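Local coordinates for 2S Albumin protein (Dolichos, PDB 6IX1) that is a seed albumin built as a four-bladed hemopexin-type beta-propeller, whose role is probably storage in the seed or binding of small ligands, at residues Pro99-Ile102 with Ala103-Phe106; Pro107-Lys110 with Asn111-Phe114; Tyr17-Cys21 with Asn22-Arg26; Asp85-Pro88 with Gly89-Asn92. All coordinates share one frame; numbering follows the deposited sequence. Where two conformers were deposited one is given.

Contact 1 of 4, residues Pro99-Ile102 with Ala103-Phe106; sequences PTTI and AEMF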
# COMPACT_ATOMS: atom_id res chain seq x y z
N PRO A 99 -16.18 -9.50 0.25
CA PRO A 99 -16.06 -8.06 0.06
C PRO A 99 -17.21 -7.34 0.78
O PRO A 99 -18.31 -7.82 0.89
CB PRO A 99 -16.25 -7.90 -1.44
CG PRO A 99 -15.71 -9.19 -2.00
CD PRO A 99 -16.24 -10.18 -1.02
N THR A 100 -16.94 -6.18 1.32
CA THR A 100 -17.96 -5.30 1.93
C THR A 100 -17.51 -3.86 1.82
O THR A 100 -16.45 -3.61 1.29
CB THR A 100 -18.25 -5.73 3.38
OG1 THR A 100 -19.41 -5.08 3.85
CG2 THR A 100 -17.08 -5.45 4.29
N THR A 101 -18.31 -2.94 2.34
CA THR A 101 -17.88 -1.53 2.33
C THR A 101 -16.79 -1.29 3.37
O THR A 101 -16.73 -1.99 4.39
CB THR A 101 -19.02 -0.54 2.49
OG1 THR A 101 -19.53 -0.73 3.81
CG2 THR A 101 -20.05 -0.64 1.38
N ILE A 102 -16.02 -0.24 3.19
CA ILE A 102 -14.99 0.14 4.19
C ILE A 102 -15.65 0.34 5.55
O ILE A 102 -15.12 -0.05 6.57
CB ILE A 102 -14.22 1.38 3.73
CG1 ILE A 102 -13.40 1.01 2.49
CG2 ILE A 102 -13.40 1.99 4.88
CD1 ILE A 102 -12.94 2.23 1.74
N ALA A 103 -16.77 1.05 5.56
CA ALA A 103 -17.45 1.38 6.83
C ALA A 103 -17.97 0.14 7.50
O ALA A 103 -18.05 0.15 8.76
CB ALA A 103 -18.55 2.34 6.56
N GLU A 104 -18.37 -0.88 6.76
CA GLU A 104 -18.78 -2.13 7.38
C GLU A 104 -17.57 -2.96 7.85
O GLU A 104 -17.64 -3.58 8.93
CB GLU A 104 -19.64 -2.91 6.43
CG GLU A 104 -21.03 -2.35 6.23
CD GLU A 104 -21.67 -3.09 5.09
OE1 GLU A 104 -22.43 -4.03 5.35
OE2 GLU A 104 -21.42 -2.67 3.90
N MET A 105 -16.46 -2.93 7.13
CA MET A 105 -15.25 -3.67 7.52
C MET A 105 -14.66 -3.06 8.80
O MET A 105 -14.18 -3.76 9.65
CB MET A 105 -14.23 -3.69 6.39
CG MET A 105 -13.11 -4.59 6.66
SD MET A 105 -13.51 -6.34 6.67
CE MET A 105 -13.45 -6.64 4.90
N PHE A 106 -14.63 -1.72 8.83
CA PHE A 106 -14.00 -0.96 9.91
C PHE A 106 -15.00 0.08 10.36
O PHE A 106 -14.93 1.25 9.93
CB PHE A 106 -12.72 -0.28 9.46
CG PHE A 106 -11.69 -1.18 8.84
CD1 PHE A 106 -10.88 -1.98 9.64
CD2 PHE A 106 -11.55 -1.25 7.47
CE1 PHE A 106 -9.98 -2.86 9.04
CE2 PHE A 106 -10.59 -2.09 6.89
CZ PHE A 106 -9.78 -2.86 7.66
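I102 O comes up obliquely to the F106 ring, 3.9 Å from F106 CD2, while M105 CG lies over one face of that ring, 3.6 Å above the plane and offset toward the rim. The other flat group, the E104 carboxylate, lies beside T100 and T101. T101 OG1 donates to E104 OE2 over 2.7 Å, on the anti lone pair that looks away from OE1, and the same hydroxyl accepts E104 N at 3.2 Å with an N-H...O angle of 150°. The T101 hydroxyl serves both bonds because chi1 of 66° sets OG1 between its own N and carbonyl carbon. With the weak T101 N to E104 OE2 bond (3.5 Å), this is a capping box in which T101 is the N-cap. The helix then follows at once: M105 N reaches T101 O at 2.9 Å, nearly in line with the carbonyl, and F106 N reaches I102 O at 2.9 Å. T100 CG2 lies across M105, 3.9 Å from its CE. The short helix 102-105 thus leaves strand 98-101, which is paired to strand 80-85 through T100 and C81, and lays I102, M105 and F106 on F76 and Y74 of strand 72-77.

Contact 2 of 4, residues Pro107-Lys110 with Asn111-Phe114; sequences PVLK and NTVF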
# COMPACT_ATOMS: atom_id res chain seq x y z
N PRO A 107 -15.96 -0.31 11.22
CA PRO A 107 -16.98 0.66 11.68
C PRO A 107 -16.45 2.00 12.24
O PRO A 107 -17.16 3.02 12.09
CB PRO A 107 -17.74 -0.15 12.74
CG PRO A 107 -17.72 -1.56 12.17
CD PRO A 107 -16.31 -1.67 11.61
N VAL A 108 -15.24 2.02 12.81
CA VAL A 108 -14.69 3.29 13.34
C VAL A 108 -14.47 4.29 12.21
O VAL A 108 -14.34 5.49 12.48
CB VAL A 108 -13.37 3.11 14.07
CG1 VAL A 108 -13.57 2.38 15.38
CG2 VAL A 108 -12.25 2.55 13.21
N LEU A 109 -14.41 3.79 10.99
CA LEU A 109 -14.16 4.66 9.81
C LEU A 109 -15.48 5.16 9.20
O LEU A 109 -15.42 6.00 8.31
CB LEU A 109 -13.30 3.92 8.75
CG LEU A 109 -11.91 3.46 9.21
CD1 LEU A 109 -11.14 2.85 8.02
CD2 LEU A 109 -11.15 4.55 9.85
N LYS A 110 -16.61 4.61 9.62
CA LYS A 110 -17.88 5.13 9.09
C LYS A 110 -17.96 6.62 9.39
O LYS A 110 -17.53 7.08 10.49
CB LYS A 110 -19.07 4.43 9.75
CG LYS A 110 -20.41 4.71 9.09
CD LYS A 110 -21.60 4.22 9.94
CE LYS A 110 -22.88 4.53 9.17
NZ LYS A 110 -24.10 4.29 9.96
N ASN A 111 -18.45 7.39 8.43
CA ASN A 111 -18.60 8.84 8.54
C ASN A 111 -17.31 9.61 8.50
O ASN A 111 -17.43 10.84 8.58
CB ASN A 111 -19.46 9.22 9.74
CG ASN A 111 -20.81 8.54 9.73
OD1 ASN A 111 -21.46 8.45 8.69
ND2 ASN A 111 -21.18 7.96 10.86
N THR A 112 -16.19 8.94 8.39
CA THR A 112 -14.89 9.59 8.29
C THR A 112 -14.47 9.83 6.84
O THR A 112 -15.06 9.29 5.92
CB THR A 112 -13.76 8.89 9.04
OG1 THR A 112 -13.32 7.78 8.24
CG2 THR A 112 -14.14 8.54 10.44
N VAL A 113 -13.35 10.54 6.65
CA VAL A 113 -12.80 10.75 5.28
C VAL A 113 -12.44 9.42 4.57
O VAL A 113 -12.36 9.42 3.30
CB VAL A 113 -11.57 11.65 5.30
CG1 VAL A 113 -11.96 13.06 5.73
CG2 VAL A 113 -10.42 11.03 6.08
N PHE A 114 -12.33 8.34 5.27
CA PHE A 114 -11.91 7.06 4.69
C PHE A 114 -13.09 6.26 4.18
O PHE A 114 -12.87 5.27 3.46
CB PHE A 114 -11.16 6.23 5.73
CG PHE A 114 -9.83 6.82 6.13
CD1 PHE A 114 -8.80 7.04 5.26
CD2 PHE A 114 -9.68 7.33 7.41
CE1 PHE A 114 -7.64 7.66 5.66
CE2 PHE A 114 -8.52 7.93 7.82
CZ PHE A 114 -7.51 8.08 6.96
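L109 O takes two bonds from one residue, the hydroxyl and the amide of T112, and this closes a type II beta turn from L109 to T112 that runs straight into an ST turn. The hydroxyl is the closer donor, T112 OG1 to L109 O being 2.8 Å; T112 N follows at 3.0 Å. Both come from the same face of the carbonyl: OG1 tilts 25° from its plane, whereas N stands well above it and off the lone pairs. T112 OG1 is in turn the acceptor for F114 N at 3.2 Å, with a fairly straight N-H...O angle of 160°, so the hydroxyl donates backward and accepts forward. Its placing between the backbone N and carbonyl carbon (chi1 79°) makes that double duty possible. A valine here would probably leave L109 O with the amide alone and F114 N without its acceptor, allowing the turn to part from the residues that follow.

Further backbone groups have identified partners. K110 N bonds to P107 O at 3.0 Å within the 3-10 segment, and N111 N is taken by the carboxylate of E115. V113 O accepts from K134 NZ of strand 129-134. On the solvent side the extended K110 chain lies alongside N111, its CG 3.8 Å from N111 ND2. Inward, L109 and F114 share L132 as a neighbour in the next sheet, and V113 CG2 sits over the centre of the F114 ring. The leucine crosses the phenylalanine at a slant, with L109 CD2 4.0 Å from F114 CD2.

Contact 3 of 4, residues Tyr17-Cys21 with Asn22-Arg26; sequences YFFEC and NKYVR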
# COMPACT_ATOMS: atom_id res chain seq x y z
N TYR A 17 4.22 -6.67 -3.78
CA TYR A 17 3.19 -6.68 -4.80
C TYR A 17 2.82 -5.25 -5.18
O TYR A 17 2.55 -4.44 -4.29
CB TYR A 17 1.94 -7.41 -4.29
CG TYR A 17 2.10 -8.89 -4.06
CD1 TYR A 17 2.57 -9.33 -2.86
CD2 TYR A 17 1.83 -9.85 -5.03
CE1 TYR A 17 2.76 -10.67 -2.58
CE2 TYR A 17 1.99 -11.20 -4.76
CZ TYR A 17 2.51 -11.62 -3.53
OH TYR A 17 2.73 -12.93 -3.20
N PHE A 18 2.84 -4.95 -6.46
CA PHE A 18 2.44 -3.66 -7.01
C PHE A 18 1.23 -3.85 -7.90
O PHE A 18 1.29 -4.69 -8.80
CB PHE A 18 3.51 -2.98 -7.85
CG PHE A 18 4.76 -2.55 -7.13
CD1 PHE A 18 4.70 -1.80 -6.02
CD2 PHE A 18 6.02 -2.84 -7.61
CE1 PHE A 18 5.83 -1.35 -5.39
CE2 PHE A 18 7.15 -2.35 -7.03
CZ PHE A 18 7.06 -1.60 -5.89
N PHE A 19 0.19 -3.05 -7.64
CA PHE A 19 -1.04 -3.07 -8.46
C PHE A 19 -1.12 -1.83 -9.33
O PHE A 19 -0.84 -0.71 -8.88
CB PHE A 19 -2.28 -3.16 -7.53
CG PHE A 19 -2.22 -4.43 -6.73
CD1 PHE A 19 -2.69 -5.61 -7.24
CD2 PHE A 19 -1.61 -4.43 -5.52
CE1 PHE A 19 -2.53 -6.80 -6.53
CE2 PHE A 19 -1.47 -5.62 -4.81
CZ PHE A 19 -1.92 -6.79 -5.33
N GLU A 20 -1.45 -2.06 -10.60
CA GLU A 20 -1.54 -1.03 -11.65
C GLU A 20 -2.81 -1.35 -12.43
O GLU A 20 -2.86 -2.31 -13.20
CB GLU A 20 -0.29 -1.04 -12.51
CG GLU A 20 0.96 -1.09 -11.68
CD GLU A 20 1.99 -2.12 -12.15
OE1 GLU A 20 2.77 -1.60 -12.55
OE2 GLU A 20 1.85 -3.42 -12.12
N CYS A 21 -3.85 -0.57 -12.15
CA CYS A 21 -5.16 -0.78 -12.74
C CYS A 21 -5.59 -2.20 -12.34
O CYS A 21 -5.62 -2.55 -11.18
CB CYS A 21 -5.22 -0.47 -14.23
SG CYS A 21 -4.72 1.22 -14.49
N ASN A 22 -5.99 -2.96 -13.34
CA ASN A 22 -6.47 -4.35 -13.17
C ASN A 22 -5.35 -5.39 -13.21
O ASN A 22 -5.71 -6.61 -13.24
CB ASN A 22 -7.54 -4.70 -14.20
CG ASN A 22 -7.03 -4.62 -15.63
OD1 ASN A 22 -5.99 -4.02 -15.89
ND2 ASN A 22 -7.79 -5.13 -16.58
N LYS A 23 -4.12 -4.97 -13.10
CA LYS A 23 -2.98 -5.90 -13.23
C LYS A 23 -2.02 -5.73 -12.09
O LYS A 23 -2.15 -4.82 -11.24
CB LYS A 23 -2.26 -5.64 -14.55
CG LYS A 23 -3.16 -5.91 -15.76
CD LYS A 23 -2.58 -5.63 -17.11
CE LYS A 23 -3.63 -5.63 -18.22
NZ LYS A 23 -4.43 -4.38 -18.17
N TYR A 24 -1.07 -6.63 -11.96
CA TYR A 24 -0.06 -6.51 -10.89
C TYR A 24 1.25 -7.17 -11.31
O TYR A 24 1.28 -7.93 -12.31
CB TYR A 24 -0.58 -7.15 -9.60
CG TYR A 24 -0.51 -8.65 -9.57
CD1 TYR A 24 -1.37 -9.43 -10.26
CD2 TYR A 24 0.51 -9.29 -8.86
CE1 TYR A 24 -1.18 -10.82 -10.33
CE2 TYR A 24 0.66 -10.67 -8.87
CZ TYR A 24 -0.24 -11.44 -9.57
OH TYR A 24 -0.10 -12.79 -9.62
N VAL A 25 2.31 -6.88 -10.58
CA VAL A 25 3.61 -7.58 -10.60
C VAL A 25 3.99 -7.92 -9.19
O VAL A 25 3.52 -7.30 -8.21
CB VAL A 25 4.74 -6.83 -11.31
CG1 VAL A 25 4.50 -6.76 -12.80
CG2 VAL A 25 5.02 -5.52 -10.67
N ARG A 26 4.82 -8.92 -9.04
CA ARG A 26 5.49 -9.25 -7.79
C ARG A 26 6.98 -9.03 -8.06
O ARG A 26 7.50 -9.55 -9.07
CB ARG A 26 5.21 -10.68 -7.37
CG ARG A 26 5.92 -11.04 -6.09
CD ARG A 26 5.36 -12.36 -5.58
NE ARG A 26 5.40 -13.40 -6.61
CZ ARG A 26 6.31 -14.31 -6.84
NH1 ARG A 26 7.19 -14.60 -5.98
NH2 ARG A 26 6.13 -14.99 -7.93
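Strands 17-20 and 23-26 run antiparallel at 159°, their axes 4.6 Å apart at closest, with the F18-V25 and E20-K23 pairs hydrogen-bonded and the Y17-R26 and F19-Y24 pairs not. The straightest link is E20 N to K23 O, 2.9 Å at 175°. On the face bearing Y17, F19, Y24 and R26, the Y17 ring has R26 CG over one face, offset toward the rim, and Y24 CD2 near its plane, 4.1 Å from Y17 CD2. R26 CD lies 3.6 Å from Y17 OH, while the guanidinium goes on to E15 and T40. This is the hairpin between the two inner strands of a four-stranded propeller blade, closed by a type II' turn at C21 and N22. Replacing Y17 by an alanine would probably open a gap beside Y24 and take away the ring that R26 CG and CD lie against. Y24 CG sits between its own N and carbonyl carbon (chi1 78°), turning the ring alongside F19. The F19 and Y24 rings, near parallel, barely overlap; F19 CD1 instead touches Y24 CB at 3.5 Å. On the other face V25 CG2 meets the F18 ring edge, 4.1 Å from F18 CB. K23 NZ curls back to N22 OD1 at 2.8 Å.

Contact 4 of 4, residues Asp85-Pro88 with Gly89-Asn92; sequences DYAP and GTTN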
# COMPACT_ATOMS: atom_id res chain seq x y z
N ASP A 85 -6.15 -13.86 2.19
CA ASP A 85 -4.87 -14.62 2.33
C ASP A 85 -4.30 -14.78 0.92
O ASP A 85 -5.01 -15.32 0.07
CB ASP A 85 -5.07 -15.96 3.07
CG ASP A 85 -3.73 -16.62 3.40
OD1 ASP A 85 -2.88 -16.70 2.54
OD2 ASP A 85 -3.51 -16.86 4.67
N TYR A 86 -3.17 -14.17 0.61
CA TYR A 86 -2.57 -14.19 -0.74
C TYR A 86 -1.66 -15.44 -0.91
O TYR A 86 -1.12 -15.62 -2.05
CB TYR A 86 -1.90 -12.86 -1.10
CG TYR A 86 -0.88 -12.40 -0.12
CD1 TYR A 86 0.44 -12.79 -0.28
CD2 TYR A 86 -1.19 -11.57 0.95
CE1 TYR A 86 1.39 -12.42 0.64
CE2 TYR A 86 -0.25 -11.20 1.88
CZ TYR A 86 1.04 -11.62 1.72
OH TYR A 86 1.99 -11.28 2.61
N ALA A 87 -1.44 -16.26 0.11
CA ALA A 87 -0.91 -17.65 -0.04
C ALA A 87 0.26 -17.76 -0.99
O ALA A 87 0.20 -18.48 -1.99
CB ALA A 87 -2.07 -18.61 -0.36
N PRO A 88 1.40 -17.12 -0.73
CA PRO A 88 2.51 -17.14 -1.67
C PRO A 88 3.02 -18.55 -1.95
O PRO A 88 3.01 -19.43 -1.09
CB PRO A 88 3.61 -16.33 -1.02
CG PRO A 88 3.01 -15.70 0.13
CD PRO A 88 1.70 -16.34 0.42
N GLY A 89 3.32 -18.75 -3.21
CA GLY A 89 3.92 -20.03 -3.65
C GLY A 89 2.86 -21.09 -3.89
O GLY A 89 3.23 -22.19 -4.17
N THR A 90 1.58 -20.75 -3.79
CA THR A 90 0.45 -21.69 -3.93
C THR A 90 -0.64 -21.00 -4.73
O THR A 90 -0.60 -19.80 -5.01
CB THR A 90 -0.15 -22.15 -2.58
OG1 THR A 90 -1.01 -21.12 -2.07
CG2 THR A 90 0.92 -22.49 -1.55
N THR A 91 -1.69 -21.79 -4.96
CA THR A 91 -2.95 -21.34 -5.55
C THR A 91 -4.06 -21.32 -4.48
O THR A 91 -5.23 -21.71 -4.78
CB THR A 91 -3.32 -22.28 -6.70
OG1 THR A 91 -3.53 -23.57 -6.10
CG2 THR A 91 -2.28 -22.20 -7.79
N ASN A 92 -3.70 -21.17 -3.23
CA ASN A 92 -4.63 -21.29 -2.09
C ASN A 92 -5.03 -19.89 -1.63
O ASN A 92 -5.39 -19.79 -0.43
CB ASN A 92 -4.04 -22.16 -0.98
CG ASN A 92 -3.80 -23.60 -1.42
OD1 ASN A 92 -4.61 -24.16 -2.15
ND2 ASN A 92 -2.70 -24.20 -0.99
O HOH W 1 -0.54 -16.92 -4.42
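Hydrogen bonds from T90 to A87 carry this contact. A87 O receives T90 OG1 at 2.9 Å and T90 N at 3.2 Å, both from one face of the carbonyl, and the amide bond is bent, with an N-H...O angle of 139°. The T90 hydroxyl, placed between its own N and carbonyl carbon (chi1 79°), also accepts N92 N at 2.9 Å. Two residues before the turn begins, D85 OD1 accepts A87 N at 2.9 Å, met nearly along the C-O axis.

These bonds define three linked motifs: an Asx turn at D85, a type II beta turn from A87 to T90 and an ST turn at T90. Together they shape the loop that carries the chain from strand 80-85 to strand 94-95 in the second propeller blade. Backbone conformation agrees with this reading. G89 has a phi of 83°, and a beta-carbon there would clash with P88 O.

A water is the solvent-mediated element, 2.8 Å from Y86 O and 2.9 Å from T90 O; it can donate to each, although it has more acceptors around it than protons.

Nonpolar contact is slight. A87 CB turns toward the second half of the loop and lies 4.1 Å from N92 CB. The P88 ring packs on S11, R12 and S71, and the neighbouring Y86 hydroxyl is bonded to S11 N.

Along the chain the order is contact 3, contact 4, contact 1, contact 2, passing from the first blade into the second and on to the third. Contacts 3 and 4 have centres about 16 Å apart and meet where Y17 OH lies 3.7 Å from Y86 CD1, so the first hairpin abuts the loop after strand 80-85. Contacts 1 and 2 have centres about 10 Å apart and are continuous in sequence: A103 CB sits 3.8 Å from K110 CA, and helix 102-105 runs into the connection to strand 120-123. Contacts 2 and 4 lie farthest apart, about 30 Å between centres. The four thus join neighbouring blades at two separate interfaces round the propeller.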